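Local structure of thiamine-binding periplasmic protein (Escherichia coli, 2QRY) at residues Pro23-Tyr28 with Glu260-Phe265; Tyr132-Leu137 with Lys230-Ala235; Asn153-Tyr158 with Glu211-Leu216. The protein binds thiamine, thiamine phosphate and thiamine diphosphate with high affinity in the periplasm, as the solute-binding component of the ThiBPQ ABC transporter that imports thiamine. All coordinates share one frame; numbering follows the deposited sequence.

Contact 1. Residues Pro23-Tyr28 with Glu260-Phe265; sequences PVLTVY and ELAQKF
Leu25, on the N-terminal strand of this periplasmic binding protein, packs against Leu261, Ala262 and Phe265 of helix 259-269, a helix-on-sheet contact in a lobe of the solute-binding fold. The axes of strand 24-28 and helix 260-265 come within 9.1 Å and cross at -56°.

Aliphatic contacts make up most of the interface. Leu25 sends its two methyls to different turns of the helix: CD2 lies 3.7 Å from Ala262 N and also meets Leu261 CB, while CD1 reaches Phe265 CB at 4.2 Å. With CG anti to the backbone N (chi1 -160°), the isobutyl group leaves the strand directed at the helix. At the outer end of the contact, Leu261 CD1 touches the Pro23 ring at CG.

The aromatic part belongs to Phe265, whose ring also meets Phe47 edge-to-face and rests on Leu55 and Leu83 of the strands flanking 24-29. No hydrogen bond joins the two segments; the polar backbone of the strand is engaged by its neighbours, Leu25 pairing with Glu54 and Lys56. Further along the strand, Val27 places CG2 over one face of the Phe265 ring, 4.4 Å from CZ.

Contact 2. Residues Tyr132-Leu137 with Lys230-Ala235; sequences YDKNKL and KKDNYA
Tyr132 and Ala235 form an antiparallel hydrogen-bonded pair where strand 121-133 meets strand 234-236, and this is the compact end of the contact. Tyr132 N donates to Ala235 O at 2.9 Å, and Ala235 N returns a bond to Tyr132 O at 3.0 Å. Tyr132 CG sits between its own N and carbonyl carbon (chi1 64°), which folds the ring back across Ala235, with Tyr132 CZ 4.0 Å from Ala235 CB. On the other sheet face, Asp133 and Tyr234 form the next, non-hydrogen-bonded pair; the carboxylate and ring planes stand 55° apart, with Asp133 OD2 3.6 Å from Tyr234 CE2. Tyr234 also meets the His225 ring and lies about 9 Å, side chain to ligand, from bound thiamin phosphate.

Beyond the strand ends the contact opens to solvent. The exposed Lys134 extends the pairing through its N, which donates to Asn233 O at 2.8 Å. The Lys134 side chain, bent at chi3, then runs past Ala235 CB, so that Lys134 NZ donates a hydrogen bond to Asp232 O at 2.8 Å. Asn135 ND2 meets Asn233 CB at 3.2 Å; the two side chains cross at about a right angle, their amide planes 9° apart.

Asp133 OD1 accepts from Asn135 N in an Asx turn and takes a weak bond from Asn233 ND2 as well. One carboxylate therefore both shapes the turn leaving the strand and reaches the opposite segment, while the lysine ammonium, bound to a backbone carbonyl, would be expected to polarise that peptide.

Contact 3. Residues Asn153-Tyr158 with Glu211-Leu216; sequences NWRVIY and ESDLVL
Ile157 has CG1 anti to its carbonyl carbon (chi1 -74°), and this directs CG1 and CD1 back over Ser212, each 3.6 Å from Ser212 CB. Ser212 OG, in turn, stands between its own N and carbonyl carbon (chi1 74°), a setting that carries the hydroxyl to Leu214 O at 2.9 Å. That carbonyl is held by two donors arriving from opposite faces of its plane. Ser212 OG comes from well above the plane, with a C=O...O angle of 119°, whereas Ile157 N is tilted only modestly from it.

Strands 156-159 and 214-218 run parallel as neighbours in the sheet of one lobe of the solute-binding fold. Strand 214-218 leads directly into the thiamine-binding residues Tyr218-Ser221, and the Leu216 side chain lies about 8 Å from bound thiamin phosphate. Helix 200-208 precedes this strand and covers the face bearing Ile157 and Val215, with Ala203 and Leu206 on Ile157 and Phe207 on Val215. Backbone bonds alternate along the pair: Leu214 N to Arg155 O, Ile157 N to Leu214 O, and Leu216 N to Ile157 O.

Ile157 and Val215 lie side by side and point the same way, Ile157 CB 3.6 Å from Val215 CG1. On the face carrying Val156 and Leu214, Leu214 CD1 touches both Trp154 CB and Val156 CG2, at 3.9 and 4.0 Å, and Phe130 of strand 121-133 adjoins both aliphatic side chains. Outside the strands, the bent chain of Arg155 brings one face of its guanidinium over Glu211 O, NH1 lying 3.6 Å from that oxygen. Toward the ligand end, Tyr158 CB meets Leu216 CB, while the Tyr158 hydroxyl is hydrogen-bonded to Trp324 NE1 of the C-terminal helix.

How the contacts relate
From the N terminus, strand 24-29 waits for helix 259-269 before contact 1 is made, so this contact closes a loop of 231 intervening residues. Contact 2 is nested within it, joining 132-137 to 230-235, and contact 3 is nested in turn within contact 2; none of the loops cross. Contact 1 lies on the opposite side of the chain's centre from the other two, about 40 Å centre to centre from contact 2. Contacts 2 and 3 adjoin across neighbouring strands 121-133 and 214-218: Tyr132 CB packs 3.7 Å from Leu214 CD2, and Leu137 reaches Leu214 and Trp154. All three reach the same mixed sheet.

Contact 1. Residues Pro23-Tyr28 with Glu260-Phe265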
loop_
_atom_site.group_PDB
_atom_site.type_symbol
_atom_site.label_atom_id
_atom_site.label_comp_id
_atom_site.label_asym_id
_atom_site.label_seq_id
_atom_site.Cartn_x
_atom_site.Cartn_y
_atom_site.Cartn_z
ATOM N N PRO A 23 -12.558 -10.685 -25.101
ATOM C CA PRO A 23 -11.858 -9.398 -25.121
ATOM C C PRO A 23 -10.969 -9.333 -23.874
ATOM O O PRO A 23 -11.335 -9.860 -22.822
ATOM C CB PRO A 23 -12.997 -8.385 -25.084
ATOM C CG PRO A 23 -14.063 -9.109 -24.312
ATOM C CD PRO A 23 -14.006 -10.495 -24.906
ATOM N N VAL A 24 -9.808 -8.697 -23.990
ATOM C CA VAL A 24 -8.873 -8.601 -22.870
ATOM C C VAL A 24 -8.964 -7.291 -22.088
ATOM O O VAL A 24 -9.191 -6.221 -22.655
ATOM C CB VAL A 24 -7.417 -8.756 -23.356
ATOM C CG1 VAL A 24 -6.472 -8.824 -22.162
ATOM C CG2 VAL A 24 -7.281 -9.996 -24.215
ATOM N N LEU A 25 -8.789 -7.387 -20.776
ATOM C CA LEU A 25 -8.809 -6.215 -19.911
ATOM C C LEU A 25 -7.482 -6.267 -19.152
ATOM O O LEU A 25 -7.293 -7.080 -18.243
ATOM C CB LEU A 25 -10.007 -6.282 -18.956
ATOM C CG LEU A 25 -10.535 -5.006 -18.277
ATOM C CD1 LEU A 25 -9.784 -4.722 -17.003
ATOM C CD2 LEU A 25 -10.444 -3.843 -19.240
ATOM N N THR A 26 -6.553 -5.409 -19.556
ATOM C CA THR A 26 -5.224 -5.356 -18.958
ATOM C C THR A 26 -5.179 -4.495 -17.705
ATOM O O THR A 26 -5.485 -3.307 -17.749
ATOM C CB THR A 26 -4.202 -4.825 -19.984
ATOM O OG1 THR A 26 -4.160 -5.720 -21.102
ATOM C CG2 THR A 26 -2.812 -4.726 -19.372
ATOM N N VAL A 27 -4.787 -5.100 -16.590
ATOM C CA VAL A 27 -4.718 -4.382 -15.324
ATOM C C VAL A 27 -3.318 -4.346 -14.695
ATOM O O VAL A 27 -2.840 -5.360 -14.180
ATOM C CB VAL A 27 -5.688 -5.004 -14.291
ATOM C CG1 VAL A 27 -5.641 -4.210 -12.987
ATOM C CG2 VAL A 27 -7.110 -5.038 -14.860
ATOM N N TYR A 28 -2.673 -3.179 -14.733
ATOM C CA TYR A 28 -1.354 -3.009 -14.128
ATOM C C TYR A 28 -1.487 -3.029 -12.602
ATOM O O TYR A 28 -2.381 -2.394 -12.045
ATOM C CB TYR A 28 -0.733 -1.669 -14.531
ATOM C CG TYR A 28 -0.141 -1.602 -15.919
ATOM C CD1 TYR A 28 -0.181 -2.698 -16.782
ATOM C CD2 TYR A 28 0.477 -0.438 -16.364
ATOM C CE1 TYR A 28 0.384 -2.631 -18.054
ATOM C CE2 TYR A 28 1.045 -0.359 -17.625
ATOM C CZ TYR A 28 0.996 -1.456 -18.466
ATOM O OH TYR A 28 1.564 -1.371 -19.716
ATOM N N GLU A 260 -15.895 0.487 -21.382
ATOM C CA GLU A 260 -16.990 -0.220 -20.728
ATOM C C GLU A 260 -16.513 -1.314 -19.765
ATOM O O GLU A 260 -16.914 -1.339 -18.600
ATOM C CB GLU A 260 -17.926 -0.816 -21.786
ATOM C CG GLU A 260 -19.318 -1.138 -21.269
ATOM C CD GLU A 260 -20.247 -1.660 -22.353
ATOM O OE1 GLU A 260 -20.274 -1.066 -23.456
ATOM O OE2 GLU A 260 -20.958 -2.657 -22.096
ATOM N N LEU A 261 -15.665 -2.220 -20.249
ATOM C CA LEU A 261 -15.145 -3.294 -19.406
ATOM C C LEU A 261 -14.373 -2.721 -18.222
ATOM O O LEU A 261 -14.590 -3.117 -17.077
ATOM C CB LEU A 261 -14.210 -4.205 -20.199
ATOM C CG LEU A 261 -14.676 -5.621 -20.526
ATOM C CD1 LEU A 261 -13.477 -6.427 -21.008
ATOM C CD2 LEU A 261 -15.281 -6.278 -19.299
ATOM N N ALA A 262 -13.461 -1.797 -18.510
ATOM C CA ALA A 262 -12.651 -1.172 -17.471
ATOM C C ALA A 262 -13.540 -0.692 -16.335
ATOM O O ALA A 262 -13.223 -0.872 -15.156
ATOM C CB ALA A 262 -11.870 0.010 -18.049
ATOM N N GLN A 263 -14.660 -0.084 -16.703
ATOM C CA GLN A 263 -15.591 0.443 -15.722
ATOM C C GLN A 263 -16.391 -0.646 -15.017
ATOM O O GLN A 263 -16.790 -0.478 -13.862
ATOM C CB GLN A 263 -16.498 1.467 -16.402
ATOM C CG GLN A 263 -15.661 2.557 -17.049
ATOM C CD GLN A 263 -16.465 3.634 -17.742
ATOM O OE1 GLN A 263 -17.269 3.356 -18.634
ATOM N NE2 GLN A 263 -16.239 4.885 -17.344
ATOM N N LYS A 264 -16.619 -1.762 -15.698
ATOM C CA LYS A 264 -17.347 -2.854 -15.075
ATOM C C LYS A 264 -16.409 -3.505 -14.066
ATOM O O LYS A 264 -16.845 -4.081 -13.071
ATOM C CB LYS A 264 -17.816 -3.877 -16.118
ATOM C CG LYS A 264 -18.836 -3.313 -17.099
ATOM C CD LYS A 264 -19.836 -4.359 -17.565
ATOM C CE LYS A 264 -19.199 -5.432 -18.434
ATOM N NZ LYS A 264 -20.228 -6.408 -18.917
ATOM N N PHE A 265 -15.109 -3.400 -14.325
ATOM C CA PHE A 265 -14.127 -3.966 -13.413
ATOM C C PHE A 265 -14.009 -3.099 -12.167
ATOM O O PHE A 265 -13.857 -3.611 -11.061
ATOM C CB PHE A 265 -12.762 -4.089 -14.089
ATOM C CG PHE A 265 -11.683 -4.569 -13.163
ATOM C CD1 PHE A 265 -10.903 -3.661 -12.454
ATOM C CD2 PHE A 265 -11.488 -5.928 -12.956
ATOM C CE1 PHE A 265 -9.949 -4.103 -11.553
ATOM C CE2 PHE A 265 -10.538 -6.382 -12.056
ATOM C CZ PHE A 265 -9.766 -5.467 -11.352
#

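Contact 2. Residues Tyr132-Leu137 with Lys230-Ala235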
loop_
_atom_site.group_PDB
_atom_site.type_symbol
_atom_site.label_atom_id
_atom_site.label_comp_id
_atom_site.label_asym_id
_atom_site.label_seq_id
_atom_site.Cartn_x
_atom_site.Cartn_y
_atom_site.Cartn_z
ATOM N N TYR A 132 7.670 -6.929 13.813
ATOM C CA TYR A 132 8.801 -7.613 14.443
ATOM C C TYR A 132 8.379 -8.992 14.952
ATOM O O TYR A 132 7.195 -9.341 14.932
ATOM C CB TYR A 132 9.359 -6.798 15.616
ATOM C CG TYR A 132 8.384 -6.612 16.757
ATOM C CD1 TYR A 132 7.384 -5.641 16.695
ATOM C CD2 TYR A 132 8.434 -7.437 17.885
ATOM C CE1 TYR A 132 6.449 -5.495 17.733
ATOM C CE2 TYR A 132 7.504 -7.303 18.928
ATOM C CZ TYR A 132 6.521 -6.332 18.842
ATOM O OH TYR A 132 5.616 -6.196 19.856
ATOM N N ASP A 133 9.358 -9.759 15.419
ATOM C CA ASP A 133 9.126 -11.100 15.944
ATOM C C ASP A 133 9.214 -11.027 17.469
ATOM O O ASP A 133 10.301 -10.840 18.018
ATOM C CB ASP A 133 10.203 -12.053 15.418
ATOM C CG ASP A 133 9.911 -13.513 15.739
ATOM O OD1 ASP A 133 9.348 -13.798 16.821
ATOM O OD2 ASP A 133 10.264 -14.374 14.903
ATOM N N LYS A 134 8.082 -11.174 18.151
ATOM C CA LYS A 134 8.074 -11.106 19.609
ATOM C C LYS A 134 8.982 -12.142 20.259
ATOM O O LYS A 134 9.398 -11.969 21.402
ATOM C CB LYS A 134 6.650 -11.262 20.148
ATOM C CG LYS A 134 5.743 -10.088 19.834
ATOM C CD LYS A 134 4.324 -10.353 20.304
ATOM C CE LYS A 134 3.703 -11.517 19.549
ATOM N NZ LYS A 134 2.304 -11.778 19.985
ATOM N N ASN A 135 9.282 -13.219 19.541
ATOM C CA ASN A 135 10.162 -14.250 20.082
ATOM C C ASN A 135 11.611 -13.801 19.979
ATOM O O ASN A 135 12.473 -14.327 20.678
ATOM C CB ASN A 135 10.017 -15.578 19.324
ATOM C CG ASN A 135 8.671 -16.238 19.539
ATOM O OD1 ASN A 135 8.073 -16.125 20.611
ATOM N ND2 ASN A 135 8.193 -16.951 18.523
ATOM N N LYS A 136 11.875 -12.833 19.107
ATOM C CA LYS A 136 13.237 -12.345 18.902
ATOM C C LYS A 136 13.476 -10.929 19.418
ATOM O O LYS A 136 14.608 -10.555 19.708
ATOM C CB LYS A 136 13.592 -12.399 17.413
ATOM C CG LYS A 136 13.659 -13.795 16.804
ATOM C CD LYS A 136 13.910 -13.682 15.303
ATOM C CE LYS A 136 14.510 -14.949 14.702
ATOM N NZ LYS A 136 13.587 -16.112 14.711
ATOM N N LEU A 137 12.417 -10.138 19.519
ATOM C CA LEU A 137 12.539 -8.770 20.001
ATOM C C LEU A 137 11.651 -8.619 21.232
ATOM O O LEU A 137 10.424 -8.547 21.136
ATOM C CB LEU A 137 12.109 -7.784 18.915
ATOM C CG LEU A 137 12.598 -6.344 19.056
ATOM C CD1 LEU A 137 11.876 -5.475 18.036
ATOM C CD2 LEU A 137 12.334 -5.835 20.463
ATOM N N LYS A 230 -0.847 -20.279 11.505
ATOM C CA LYS A 230 -1.223 -20.555 12.887
ATOM C C LYS A 230 -0.124 -20.088 13.841
ATOM O O LYS A 230 0.195 -20.777 14.811
ATOM C CB LYS A 230 -1.469 -22.054 13.082
ATOM C CG LYS A 230 -2.925 -22.478 13.004
ATOM C CD LYS A 230 -3.592 -22.034 11.710
ATOM C CE LYS A 230 -5.071 -22.421 11.687
ATOM N NZ LYS A 230 -5.786 -21.855 10.506
ATOM N N LYS A 231 0.460 -18.927 13.548
ATOM C CA LYS A 231 1.517 -18.351 14.381
ATOM C C LYS A 231 1.152 -16.924 14.790
ATOM O O LYS A 231 0.774 -16.111 13.948
ATOM C CB LYS A 231 2.857 -18.336 13.630
ATOM C CG LYS A 231 3.468 -19.715 13.386
ATOM C CD LYS A 231 4.917 -19.631 12.877
ATOM C CE LYS A 231 4.999 -19.022 11.477
ATOM N NZ LYS A 231 6.394 -18.957 10.935
ATOM N N ASP A 232 1.256 -16.616 16.078
ATOM C CA ASP A 232 0.929 -15.272 16.532
ATOM C C ASP A 232 2.122 -14.610 17.215
ATOM O O ASP A 232 1.960 -13.749 18.081
ATOM C CB ASP A 232 -0.283 -15.303 17.468
ATOM C CG ASP A 232 0.041 -15.889 18.822
ATOM O OD1 ASP A 232 0.691 -16.958 18.870
ATOM O OD2 ASP A 232 -0.360 -15.283 19.840
ATOM N N ASN A 233 3.324 -15.014 16.812
ATOM C CA ASN A 233 4.542 -14.446 17.371
ATOM C C ASN A 233 4.930 -13.132 16.672
ATOM O O ASN A 233 5.709 -12.342 17.211
ATOM C CB ASN A 233 5.693 -15.459 17.286
ATOM C CG ASN A 233 5.964 -15.923 15.867
ATOM O OD1 ASN A 233 5.090 -16.491 15.207
ATOM N ND2 ASN A 233 7.184 -15.683 15.388
ATOM N N TYR A 234 4.388 -12.889 15.478
ATOM C CA TYR A 234 4.698 -11.649 14.770
ATOM C C TYR A 234 3.712 -10.568 15.175
ATOM O O TYR A 234 2.536 -10.839 15.377
ATOM C CB TYR A 234 4.652 -11.839 13.251
ATOM C CG TYR A 234 5.743 -12.737 12.732
ATOM C CD1 TYR A 234 5.484 -14.071 12.401
ATOM C CD2 TYR A 234 7.057 -12.280 12.646
ATOM C CE1 TYR A 234 6.506 -14.924 12.007
ATOM C CE2 TYR A 234 8.094 -13.129 12.256
ATOM C CZ TYR A 234 7.812 -14.447 11.942
ATOM O OH TYR A 234 8.842 -15.289 11.597
ATOM N N ALA A 235 4.198 -9.339 15.294
ATOM C CA ALA A 235 3.346 -8.235 15.688
ATOM C C ALA A 235 3.760 -6.920 15.055
ATOM O O ALA A 235 4.906 -6.738 14.648
ATOM C CB ALA A 235 3.351 -8.099 17.203
#

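Contact 3. Residues Asn153-Tyr158 with Glu211-Leu216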
loop_
_atom_site.group_PDB
_atom_site.type_symbol
_atom_site.label_atom_id
_atom_site.label_comp_id
_atom_site.label_asym_id
_atom_site.label_seq_id
_atom_site.Cartn_x
_atom_site.Cartn_y
_atom_site.Cartn_z
ATOM N N ASN A 153 20.356 -1.200 19.383
ATOM C CA ASN A 153 20.820 -1.457 18.024
ATOM C C ASN A 153 19.827 -2.312 17.236
ATOM O O ASN A 153 20.154 -3.414 16.788
ATOM C CB ASN A 153 22.184 -2.151 18.038
ATOM C CG ASN A 153 23.302 -1.228 18.486
ATOM O OD1 ASN A 153 23.523 -0.166 17.897
ATOM N ND2 ASN A 153 24.017 -1.630 19.533
ATOM N N TRP A 154 18.610 -1.803 17.075
ATOM C CA TRP A 154 17.598 -2.526 16.323
ATOM C C TRP A 154 17.954 -2.473 14.841
ATOM O O TRP A 154 18.427 -1.453 14.348
ATOM C CB TRP A 154 16.217 -1.901 16.528
ATOM C CG TRP A 154 15.689 -2.003 17.913
ATOM C CD1 TRP A 154 15.641 -3.121 18.695
ATOM C CD2 TRP A 154 15.102 -0.946 18.683
ATOM N NE1 TRP A 154 15.061 -2.826 19.907
ATOM C CE2 TRP A 154 14.721 -1.497 19.925
ATOM C CE3 TRP A 154 14.864 0.412 18.442
ATOM C CZ2 TRP A 154 14.111 -0.737 20.927
ATOM C CZ3 TRP A 154 14.261 1.170 19.437
ATOM C CH2 TRP A 154 13.890 0.591 20.666
ATOM N N ARG A 155 17.735 -3.579 14.141
ATOM C CA ARG A 155 18.016 -3.648 12.713
ATOM C C ARG A 155 16.699 -3.345 12.002
ATOM O O ARG A 155 15.669 -3.950 12.298
ATOM C CB ARG A 155 18.480 -5.053 12.321
ATOM C CG ARG A 155 19.371 -5.742 13.338
ATOM C CD ARG A 155 20.809 -5.287 13.248
ATOM N NE ARG A 155 21.390 -5.555 11.935
ATOM C CZ ARG A 155 21.326 -6.727 11.309
ATOM N NH1 ARG A 155 20.699 -7.756 11.874
ATOM N NH2 ARG A 155 21.896 -6.870 10.117
ATOM N N VAL A 156 16.734 -2.420 11.054
ATOM C CA VAL A 156 15.534 -2.047 10.327
ATOM C C VAL A 156 15.686 -2.151 8.815
ATOM O O VAL A 156 16.757 -1.912 8.271
ATOM C CB VAL A 156 15.119 -0.602 10.681
ATOM C CG1 VAL A 156 14.040 -0.114 9.741
ATOM C CG2 VAL A 156 14.617 -0.548 12.109
ATOM N N ILE A 157 14.598 -2.525 8.151
ATOM C CA ILE A 157 14.557 -2.611 6.696
ATOM C C ILE A 157 13.259 -1.941 6.232
ATOM O O ILE A 157 12.207 -2.130 6.839
ATOM C CB ILE A 157 14.585 -4.085 6.203
ATOM C CG1 ILE A 157 15.998 -4.656 6.365
ATOM C CG2 ILE A 157 14.179 -4.163 4.734
ATOM C CD1 ILE A 157 16.136 -6.116 5.980
ATOM N N TYR A 158 13.329 -1.137 5.178
ATOM C CA TYR A 158 12.123 -0.494 4.663
ATOM C C TYR A 158 12.230 -0.304 3.156
ATOM O O TYR A 158 13.240 -0.674 2.557
ATOM C CB TYR A 158 11.865 0.838 5.385
ATOM C CG TYR A 158 12.924 1.894 5.169
ATOM C CD1 TYR A 158 12.836 2.791 4.107
ATOM C CD2 TYR A 158 14.023 1.989 6.022
ATOM C CE1 TYR A 158 13.817 3.758 3.898
ATOM C CE2 TYR A 158 15.009 2.953 5.817
ATOM C CZ TYR A 158 14.899 3.830 4.757
ATOM O OH TYR A 158 15.877 4.772 4.546
ATOM N N GLU A 211 17.099 -11.076 8.555
ATOM C CA GLU A 211 18.049 -10.008 8.274
ATOM C C GLU A 211 17.806 -8.698 9.019
ATOM O O GLU A 211 18.635 -7.787 8.960
ATOM C CB GLU A 211 18.132 -9.763 6.769
ATOM C CG GLU A 211 18.442 -11.040 6.000
ATOM C CD GLU A 211 19.356 -10.825 4.807
ATOM O OE1 GLU A 211 19.534 -11.787 4.024
ATOM O OE2 GLU A 211 19.904 -9.710 4.653
ATOM N N SER A 212 16.685 -8.597 9.726
ATOM C CA SER A 212 16.408 -7.389 10.497
ATOM C C SER A 212 15.442 -7.664 11.648
ATOM O O SER A 212 14.698 -8.642 11.630
ATOM C CB SER A 212 15.860 -6.269 9.590
ATOM O OG SER A 212 14.524 -6.505 9.191
ATOM N N ASP A 213 15.473 -6.798 12.656
ATOM C CA ASP A 213 14.604 -6.929 13.817
ATOM C C ASP A 213 13.231 -6.362 13.497
ATOM O O ASP A 213 12.225 -6.794 14.059
ATOM C CB ASP A 213 15.199 -6.180 15.010
ATOM C CG ASP A 213 16.546 -6.740 15.441
ATOM O OD1 ASP A 213 16.608 -7.938 15.776
ATOM O OD2 ASP A 213 17.540 -5.980 15.452
ATOM N N LEU A 214 13.199 -5.394 12.583
ATOM C CA LEU A 214 11.953 -4.753 12.180
ATOM C C LEU A 214 11.929 -4.436 10.686
ATOM O O LEU A 214 12.980 -4.249 10.066
ATOM C CB LEU A 214 11.770 -3.448 12.958
ATOM C CG LEU A 214 11.758 -3.507 14.486
ATOM C CD1 LEU A 214 12.698 -2.455 15.053
ATOM C CD2 LEU A 214 10.345 -3.293 14.987
ATOM N N VAL A 215 10.719 -4.391 10.121
ATOM C CA VAL A 215 10.493 -4.038 8.714
ATOM C C VAL A 215 9.238 -3.200 8.606
ATOM O O VAL A 215 8.239 -3.483 9.277
ATOM C CB VAL A 215 10.225 -5.240 7.782
ATOM C CG1 VAL A 215 11.516 -5.740 7.193
ATOM C CG2 VAL A 215 9.458 -6.329 8.528
ATOM N N LEU A 216 9.272 -2.179 7.755
ATOM C CA LEU A 216 8.082 -1.369 7.572
ATOM C C LEU A 216 7.060 -2.207 6.808
ATOM O O LEU A 216 7.347 -2.703 5.722
ATOM C CB LEU A 216 8.374 -0.108 6.773
ATOM C CG LEU A 216 7.070 0.683 6.763
ATOM C CD1 LEU A 216 7.311 2.026 7.394
ATOM C CD2 LEU A 216 6.504 0.789 5.358
#